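Local atomic coordinates of fatty acid multifunctional protein (atmfp2) (Arabidopsis thaliana, PDB entry 2WTB), a protein that hydrates long-chain enoyl-CoAs and oxidises the resulting 3-hydroxyacyl-CoAs in peroxisomal fatty acid beta-oxidation during seed germination. Residues A19-F33 with I55-D69. Residues are numbered along the deposited sequence; the frame is centred on the assembly and turned at random.
Sequences AVITLINPPVNSLSF and IVITGAKGRFSGGFD
Asn29 reaches from its loop into residues 60-63, where its ND2 gives one hydrogen bond to Ala60 O (2.9 Å) and a second to Arg63 O (2.9 Å). Ala60 O lies in the amide plane and is met on a lone pair; Arg63 O is tilted out of it. OD1 turns back to its own segment and accepts the N-H of Asn25 on a lone pair, almost straight (177°), so both ends of the group are used and its rotation is fixed. Shortened to an alanine, this residue is likely to leave the carbonyls of Ala60 and Arg63, and the N-H of Asn25, without their mate, and the two loops less firmly tied. Further along, Ser65 OG, swung anti to its own backbone N (chi1 -176°), donates to Asn29 O at 2.7 Å and rests against Leu31 CG. Backbone bonds from Gly66 N to Val28 O and from Leu31 N to Gly67 O continue the pairing. Val28 CG2 packs 3.8 Å from Gly66 CA, where any beta carbon would clash. At the far end the edge of the Phe68 ring points at the face of Phe33 in a T-shaped stack, planes 84° apart, although Phe68 is poorly ordered. Leading into these loops, strands 19-24 and 55-59 run parallel, linked by five backbone hydrogen bonds from Val56 N–Ala19 O to Ala60 N–Leu23 O. Ile21 and Ile55 meet on the face packed by helix 33-46, while Val20 and Thr58 touch on the face toward helix 193-205. Ser32, through OG to Val35 N, N-caps helix 33-46 of the beta-alpha-beta crossover that links the two strands in this crotonase fold; the loops bring Leu31 and Gly67 near Glu119 and Glu139, the predicted catalytic pair, consistent with a wall of the hydratase/isomerase active site.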
loop_
_atom_site.group_PDB
_atom_site.type_symbol
_atom_site.label_atom_id
_atom_site.label_comp_id
_atom_site.label_asym_id
_atom_site.label_seq_id
_atom_site.Cartn_x
_atom_site.Cartn_y
_atom_site.Cartn_z
ATOM N N ALA A 19 19.327 -17.176 -31.758
ATOM C CA ALA A 19 19.130 -17.887 -30.503
ATOM C C ALA A 19 18.065 -17.199 -29.653
ATOM O O ALA A 19 18.220 -16.041 -29.266
ATOM C CB ALA A 19 20.446 -17.990 -29.739
ATOM N N VAL A 20 16.984 -17.920 -29.369
ATOM C CA VAL A 20 15.900 -17.402 -28.542
ATOM C C VAL A 20 16.015 -17.928 -27.116
ATOM O O VAL A 20 15.995 -19.137 -26.892
ATOM C CB VAL A 20 14.526 -17.812 -29.097
ATOM C CG1 VAL A 20 13.411 -17.192 -28.267
ATOM C CG2 VAL A 20 14.404 -17.412 -30.558
ATOM N N ILE A 21 16.131 -17.015 -26.157
ATOM C CA ILE A 21 16.250 -17.381 -24.752
ATOM C C ILE A 21 14.974 -17.031 -23.998
ATOM O O ILE A 21 14.582 -15.865 -23.941
ATOM C CB ILE A 21 17.428 -16.648 -24.086
ATOM C CG1 ILE A 21 18.720 -16.901 -24.860
ATOM C CG2 ILE A 21 17.577 -17.072 -22.631
ATOM C CD1 ILE A 21 19.915 -16.214 -24.258
ATOM N N THR A 22 14.332 -18.043 -23.417
ATOM C CA THR A 22 13.094 -17.834 -22.670
ATOM C C THR A 22 13.343 -17.817 -21.167
ATOM O O THR A 22 13.901 -18.762 -20.609
ATOM C CB THR A 22 12.037 -18.915 -22.984
ATOM O OG1 THR A 22 11.853 -19.021 -24.401
ATOM C CG2 THR A 22 10.705 -18.566 -22.327
ATOM N N LEU A 23 12.926 -16.737 -20.515
ATOM C CA LEU A 23 13.046 -16.626 -19.069
ATOM C C LEU A 23 11.906 -17.382 -18.400
ATOM O O LEU A 23 10.732 -17.083 -18.624
ATOM C CB LEU A 23 13.035 -15.158 -18.639
ATOM C CG LEU A 23 14.019 -14.219 -19.347
ATOM C CD1 LEU A 23 13.803 -12.784 -18.893
ATOM C CD2 LEU A 23 15.461 -14.649 -19.117
ATOM N N ILE A 24 12.255 -18.364 -17.578
ATOM C CA ILE A 24 11.257 -19.233 -16.971
ATOM C C ILE A 24 11.377 -19.278 -15.451
ATOM O O ILE A 24 12.176 -20.036 -14.903
ATOM C CB ILE A 24 11.361 -20.665 -17.527
ATOM C CG1 ILE A 24 11.364 -20.640 -19.055
ATOM C CG2 ILE A 24 10.224 -21.523 -17.006
ATOM C CD1 ILE A 24 11.476 -22.007 -19.679
ATOM N N ASN A 25 10.574 -18.465 -14.775
ATOM C CA ASN A 25 10.553 -18.448 -13.320
ATOM C C ASN A 25 9.253 -17.858 -12.778
ATOM O O ASN A 25 9.226 -16.713 -12.326
ATOM C CB ASN A 25 11.755 -17.678 -12.772
ATOM C CG ASN A 25 11.864 -17.768 -11.263
ATOM O OD1 ASN A 25 11.497 -18.779 -10.664
ATOM N ND2 ASN A 25 12.369 -16.710 -10.638
ATOM N N PRO A 26 8.169 -18.646 -12.821
ATOM C CA PRO A 26 6.847 -18.221 -12.348
ATOM C C PRO A 26 6.927 -17.660 -10.933
ATOM O O PRO A 26 7.812 -18.060 -10.177
ATOM C CB PRO A 26 6.045 -19.523 -12.350
ATOM C CG PRO A 26 6.707 -20.369 -13.377
ATOM C CD PRO A 26 8.166 -20.039 -13.296
ATOM N N PRO A 27 5.998 -16.766 -10.563
ATOM C CA PRO A 27 4.822 -16.330 -11.327
ATOM C C PRO A 27 5.115 -15.340 -12.454
ATOM O O PRO A 27 4.475 -15.419 -13.503
ATOM C CB PRO A 27 3.954 -15.634 -10.266
ATOM C CG PRO A 27 4.568 -15.984 -8.938
ATOM C CD PRO A 27 6.014 -16.179 -9.217
ATOM N N VAL A 28 6.048 -14.417 -12.242
ATOM C CA VAL A 28 6.270 -13.340 -13.206
ATOM C C VAL A 28 7.666 -13.337 -13.822
ATOM O O VAL A 28 8.120 -12.311 -14.329
ATOM C CB VAL A 28 6.018 -11.958 -12.574
ATOM C CG1 VAL A 28 4.571 -11.840 -12.118
ATOM C CG2 VAL A 28 6.982 -11.718 -11.417
ATOM N N ASN A 29 8.340 -14.480 -13.779
ATOM C CA ASN A 29 9.673 -14.601 -14.361
ATOM C C ASN A 29 10.668 -13.591 -13.792
ATOM O O ASN A 29 11.401 -12.945 -14.540
ATOM C CB ASN A 29 9.608 -14.471 -15.883
ATOM C CG ASN A 29 8.809 -15.585 -16.530
ATOM O OD1 ASN A 29 8.996 -16.760 -16.219
ATOM N ND2 ASN A 29 7.915 -15.220 -17.438
ATOM N N SER A 30 10.690 -13.461 -12.469
ATOM C CA SER A 30 11.638 -12.572 -11.811
ATOM C C SER A 30 13.067 -13.034 -12.064
ATOM O O SER A 30 13.325 -14.224 -12.233
ATOM C CB SER A 30 11.364 -12.503 -10.308
ATOM O OG SER A 30 10.165 -11.797 -10.041
ATOM N N LEU A 31 13.995 -12.083 -12.090
ATOM C CA LEU A 31 15.392 -12.386 -12.368
ATOM C C LEU A 31 16.136 -12.856 -11.124
ATOM O O LEU A 31 16.828 -12.074 -10.473
ATOM C CB LEU A 31 16.099 -11.165 -12.957
ATOM C CG LEU A 31 15.591 -10.641 -14.299
ATOM C CD1 LEU A 31 16.394 -9.420 -14.711
ATOM C CD2 LEU A 31 15.660 -11.723 -15.369
ATOM N N SER A 32 15.992 -14.133 -10.796
ATOM C CA SER A 32 16.779 -14.723 -9.725
ATOM C C SER A 32 18.218 -14.876 -10.201
ATOM O O SER A 32 18.497 -14.766 -11.395
ATOM C CB SER A 32 16.218 -16.090 -9.343
ATOM O OG SER A 32 16.387 -17.011 -10.406
ATOM N N PHE A 33 19.131 -15.129 -9.270
ATOM C CA PHE A 33 20.517 -15.387 -9.637
ATOM C C PHE A 33 20.581 -16.601 -10.549
ATOM O O PHE A 33 21.346 -16.624 -11.513
ATOM C CB PHE A 33 21.380 -15.610 -8.395
ATOM C CG PHE A 33 21.626 -14.363 -7.600
ATOM C CD1 PHE A 33 22.341 -13.309 -8.147
ATOM C CD2 PHE A 33 21.148 -14.242 -6.307
ATOM C CE1 PHE A 33 22.570 -12.157 -7.421
ATOM C CE2 PHE A 33 21.375 -13.091 -5.574
ATOM C CZ PHE A 33 22.087 -12.047 -6.132
ATOM N N ILE A 55 20.903 -12.852 -30.882
ATOM C CA ILE A 55 20.165 -13.386 -29.746
ATOM C C ILE A 55 18.853 -12.639 -29.551
ATOM O O ILE A 55 18.768 -11.436 -29.784
ATOM C CB ILE A 55 20.987 -13.300 -28.438
ATOM C CG1 ILE A 55 22.184 -14.252 -28.483
ATOM C CG2 ILE A 55 20.119 -13.604 -27.231
ATOM C CD1 ILE A 55 23.423 -13.656 -29.113
ATOM N N VAL A 56 17.825 -13.366 -29.132
ATOM C CA VAL A 56 16.560 -12.756 -28.761
ATOM C C VAL A 56 16.191 -13.233 -27.364
ATOM O O VAL A 56 16.418 -14.391 -27.020
ATOM C CB VAL A 56 15.444 -13.113 -29.762
ATOM C CG1 VAL A 56 14.086 -12.681 -29.232
ATOM C CG2 VAL A 56 15.727 -12.469 -31.113
ATOM N N ILE A 57 15.649 -12.334 -26.550
ATOM C CA ILE A 57 15.257 -12.688 -25.194
ATOM C C ILE A 57 13.769 -12.447 -24.982
ATOM O O ILE A 57 13.235 -11.403 -25.358
ATOM C CB ILE A 57 16.039 -11.886 -24.138
ATOM C CG1 ILE A 57 17.549 -11.998 -24.372
ATOM C CG2 ILE A 57 15.663 -12.356 -22.734
ATOM C CD1 ILE A 57 18.390 -11.253 -23.332
ATOM N N THR A 58 13.101 -13.422 -24.378
ATOM C CA THR A 58 11.683 -13.296 -24.079
ATOM C C THR A 58 11.340 -14.104 -22.834
ATOM O O THR A 58 12.140 -14.919 -22.376
ATOM C CB THR A 58 10.815 -13.760 -25.264
ATOM O OG1 THR A 58 9.431 -13.590 -24.943
ATOM C CG2 THR A 58 11.089 -15.219 -25.583
ATOM N N GLY A 59 10.154 -13.867 -22.284
ATOM C CA GLY A 59 9.722 -14.565 -21.089
ATOM C C GLY A 59 8.694 -15.641 -21.383
ATOM O O GLY A 59 8.127 -15.689 -22.475
ATOM N N ALA A 60 8.454 -16.508 -20.405
ATOM C CA ALA A 60 7.479 -17.580 -20.560
ATOM C C ALA A 60 6.077 -17.117 -20.179
ATOM O O ALA A 60 5.908 -16.223 -19.351
ATOM C CB ALA A 60 7.880 -18.786 -19.726
ATOM N N LYS A 61 5.073 -17.728 -20.797
ATOM C CA LYS A 61 3.682 -17.455 -20.455
ATOM C C LYS A 61 3.321 -15.976 -20.591
ATOM O O LYS A 61 2.733 -15.388 -19.683
ATOM C CB LYS A 61 3.386 -17.940 -19.034
ATOM C CG LYS A 61 3.527 -19.443 -18.850
ATOM C CD LYS A 61 3.690 -19.807 -17.380
ATOM C CE LYS A 61 2.571 -19.222 -16.530
ATOM N NZ LYS A 61 2.792 -19.450 -15.073
ATOM N N GLY A 62 3.679 -15.384 -21.727
ATOM C CA GLY A 62 3.286 -14.022 -22.051
ATOM C C GLY A 62 3.705 -12.956 -21.054
ATOM O O GLY A 62 2.954 -12.015 -20.792
ATOM N N ARG A 63 4.905 -13.100 -20.500
ATOM C CA ARG A 63 5.440 -12.132 -19.544
ATOM C C ARG A 63 6.958 -12.113 -19.611
ATOM O O ARG A 63 7.604 -13.148 -19.436
ATOM C CB ARG A 63 4.998 -12.471 -18.120
ATOM C CG ARG A 63 3.536 -12.197 -17.838
ATOM C CD ARG A 63 3.149 -12.694 -16.461
ATOM N NE ARG A 63 1.748 -12.415 -16.165
ATOM C CZ ARG A 63 1.066 -12.989 -15.179
ATOM N NH1 ARG A 63 1.658 -13.878 -14.394
ATOM N NH2 ARG A 63 -0.206 -12.674 -14.981
ATOM N N PHE A 64 7.527 -10.937 -19.860
ATOM C CA PHE A 64 8.974 -10.810 -19.977
ATOM C C PHE A 64 9.679 -11.066 -18.644
ATOM O O PHE A 64 10.374 -12.072 -18.490
ATOM C CB PHE A 64 9.364 -9.442 -20.542
ATOM C CG PHE A 64 10.799 -9.356 -20.970
ATOM C CD1 PHE A 64 11.221 -9.958 -22.142
ATOM C CD2 PHE A 64 11.729 -8.688 -20.191
ATOM C CE1 PHE A 64 12.544 -9.888 -22.535
ATOM C CE2 PHE A 64 13.054 -8.615 -20.580
ATOM C CZ PHE A 64 13.462 -9.214 -21.754
ATOM N N SER A 65 9.494 -10.160 -17.687
ATOM C CA SER A 65 10.118 -10.292 -16.370
ATOM C C SER A 65 9.624 -9.217 -15.406
ATOM O O SER A 65 9.714 -8.023 -15.690
ATOM C CB SER A 65 11.642 -10.235 -16.485
ATOM O OG SER A 65 12.253 -10.445 -15.226
ATOM N N GLY A 66 9.117 -9.648 -14.257
ATOM C CA GLY A 66 8.468 -8.745 -13.325
ATOM C C GLY A 66 9.373 -8.041 -12.334
ATOM O O GLY A 66 8.922 -7.167 -11.594
ATOM N N GLY A 67 10.647 -8.415 -12.305
ATOM C CA GLY A 67 11.582 -7.790 -11.388
ATOM C C GLY A 67 12.592 -8.755 -10.805
ATOM O O GLY A 67 13.101 -9.628 -11.508
ATOM N N PHE A 68 12.887 -8.593 -9.518
ATOM C CA PHE A 68 13.855 -9.450 -8.841
ATOM C C PHE A 68 13.158 -10.467 -7.940
ATOM O O PHE A 68 12.073 -10.208 -7.418
ATOM C CB PHE A 68 14.849 -8.612 -8.033
ATOM C CG PHE A 68 16.174 -9.287 -7.816
ATOM C CD1 PHE A 68 17.105 -9.359 -8.839
ATOM C CD2 PHE A 68 16.492 -9.845 -6.589
ATOM C CE1 PHE A 68 18.326 -9.977 -8.646
ATOM C CE2 PHE A 68 17.713 -10.465 -6.388
ATOM C CZ PHE A 68 18.631 -10.530 -7.418
ATOM N N ASP A 69 13.793 -11.621 -7.761
ATOM C CA ASP A 69 13.187 -12.736 -7.040
ATOM C C ASP A 69 12.926 -12.415 -5.572
ATOM O O ASP A 69 13.627 -11.604 -4.967
ATOM C CB ASP A 69 14.067 -13.983 -7.152
ATOM C CG ASP A 69 13.304 -15.260 -6.867
ATOM O OD1 ASP A 69 12.063 -15.251 -7.003
ATOM O OD2 ASP A 69 13.944 -16.272 -6.512
#